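Local coordinates for uncharacterized protein (Legionella pneumophila subsp. pneumophila, PDB 4HFV) that is a putative Dot/Icm type IV secretion effector whose biochemical activity is not established, probably delivered into the host cell during infection, at residues Tyr82-Arg85 with Asp86-Ala89. Sequence-based numbering, arbitrary orientation.
Sequences YYIR and DQIA
The amide of Gln87 lies over one face of the Tyr83 ring, a clear example of how side chains four residues apart pair along a helix. Ring and amide planes are 27° apart, and Gln87 CD sits 3.8 Å from Tyr83 CZ, displaced toward the phenolic rim rather than above the ring centre. Gln87 NE2 comes within 3.4 Å of the same Tyr83 CZ; its 3.3 Å approach to Tyr83 OH has too poor an angle for a hydrogen bond. With chi1 at -176° the Tyr83 ring swings toward the C-terminal end, while Gln87 CG, beside its own backbone N, leads an extended chain back toward the N-terminus, carrying the amide over the ring. One residue on, on the adjoining side of the helix, Ile84 CG2 and Ile88 CD1 make an apolar contact at 4.1 Å. Beneath both pairs, backbone bonds set the spacing: Gln87 N reaches Tyr83 O at 2.9 Å and Ile88 N reaches Ile84 O at 3.0 Å.

The polar ends of Tyr83 and Asp86 are anchored to helix 161-188. Tyr83 OH is hydrogen-bonded to Asp164 OD1, which helps fix the ring beneath the amide, and Asp86 OD2 forms a salt bridge with Arg171 NH1. Ile84 and Ile88 instead face helices 49-64 and 101-109. The arrangement is an i to i+4 amide-aromatic stack on an alpha-helix whose sides pack against different helices of an all-helical fold.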
loop_
_atom_site.group_PDB
_atom_site.type_symbol
_atom_site.label_atom_id
_atom_site.label_comp_id
_atom_site.label_asym_id
_atom_site.label_seq_id
_atom_site.Cartn_x
_atom_site.Cartn_y
_atom_site.Cartn_z
ATOM N N TYR A 82 2.481 -19.187 6.201
ATOM C CA TYR A 82 2.403 -18.381 7.414
ATOM C C TYR A 82 1.009 -17.813 7.600
ATOM O O TYR A 82 0.458 -17.878 8.682
ATOM C CB TYR A 82 3.430 -17.250 7.392
ATOM C CG TYR A 82 3.541 -16.587 8.739
ATOM C CD1 TYR A 82 2.681 -15.565 9.075
ATOM C CD2 TYR A 82 4.461 -17.035 9.703
ATOM C CE1 TYR A 82 2.751 -14.948 10.305
ATOM C CE2 TYR A 82 4.533 -16.434 10.943
ATOM C CZ TYR A 82 3.666 -15.389 11.232
ATOM O OH TYR A 82 3.694 -14.742 12.439
ATOM N N TYR A 83 0.435 -17.279 6.524
ATOM C CA TYR A 83 -0.919 -16.718 6.558
ATOM C C TYR A 83 -1.979 -17.756 6.950
ATOM O O TYR A 83 -2.863 -17.510 7.776
ATOM C CB TYR A 83 -1.216 -16.095 5.171
ATOM C CG TYR A 83 -2.547 -15.370 5.023
ATOM C CD1 TYR A 83 -2.949 -14.384 5.910
ATOM C CD2 TYR A 83 -3.380 -15.649 3.939
ATOM C CE1 TYR A 83 -4.160 -13.710 5.714
ATOM C CE2 TYR A 83 -4.571 -15.012 3.747
ATOM C CZ TYR A 83 -4.970 -14.053 4.623
ATOM O OH TYR A 83 -6.190 -13.451 4.400
ATOM N N ILE A 84 -1.925 -18.923 6.331
ATOM C CA ILE A 84 -2.918 -19.933 6.669
ATOM C C ILE A 84 -2.729 -20.410 8.094
ATOM O O ILE A 84 -3.706 -20.623 8.807
ATOM C CB ILE A 84 -2.883 -21.125 5.703
ATOM C CG1 ILE A 84 -3.564 -20.712 4.392
ATOM C CG2 ILE A 84 -3.586 -22.322 6.347
ATOM C CD1 ILE A 84 -3.241 -21.605 3.254
ATOM N N ARG A 85 -1.476 -20.574 8.530
ATOM C CA ARG A 85 -1.196 -20.873 9.950
ATOM C C ARG A 85 -1.871 -19.839 10.879
ATOM O O ARG A 85 -2.534 -20.181 11.862
ATOM C CB ARG A 85 0.325 -20.868 10.199
ATOM C CG ARG A 85 0.783 -21.168 11.644
ATOM C CD ARG A 85 2.298 -21.384 11.710
ATOM N NE ARG A 85 2.822 -21.568 13.072
ATOM C CZ ARG A 85 3.095 -20.574 13.910
ATOM N NH1 ARG A 85 2.894 -19.337 13.529
ATOM N NH2 ARG A 85 3.610 -20.806 15.119
ATOM N N ASP A 86 -1.722 -18.553 10.570
ATOM C CA ASP A 86 -2.313 -17.526 11.408
ATOM C C ASP A 86 -3.857 -17.594 11.407
ATOM O O ASP A 86 -4.531 -17.380 12.425
ATOM C CB ASP A 86 -1.853 -16.169 10.895
ATOM C CG ASP A 86 -2.220 -15.045 11.842
ATOM O OD1 ASP A 86 -1.695 -15.044 12.954
ATOM O OD2 ASP A 86 -3.026 -14.169 11.462
ATOM N N GLN A 87 -4.400 -17.920 10.256
ATOM C CA GLN A 87 -5.839 -18.085 10.100
ATOM C C GLN A 87 -6.384 -19.197 11.000
ATOM O O GLN A 87 -7.451 -19.073 11.609
ATOM C CB GLN A 87 -6.175 -18.316 8.645
ATOM C CG GLN A 87 -6.097 -16.998 7.846
ATOM C CD GLN A 87 -6.497 -17.097 6.397
ATOM O OE1 GLN A 87 -6.064 -17.977 5.673
ATOM N NE2 GLN A 87 -7.316 -16.126 5.945
ATOM N N ILE A 88 -5.624 -20.271 11.120
ATOM C CA ILE A 88 -5.993 -21.361 12.020
ATOM C C ILE A 88 -5.850 -20.941 13.479
ATOM O O ILE A 88 -6.716 -21.231 14.292
ATOM C CB ILE A 88 -5.169 -22.610 11.725
ATOM C CG1 ILE A 88 -5.446 -23.079 10.296
ATOM C CG2 ILE A 88 -5.516 -23.736 12.699
ATOM C CD1 ILE A 88 -4.568 -24.284 9.848
ATOM N N ALA A 89 -4.765 -20.255 13.812
ATOM C CA ALA A 89 -4.603 -19.761 15.166
ATOM C C ALA A 89 -5.790 -18.871 15.589
ATOM O O ALA A 89 -6.253 -18.924 16.758
ATOM C CB ALA A 89 -3.246 -19.037 15.320
#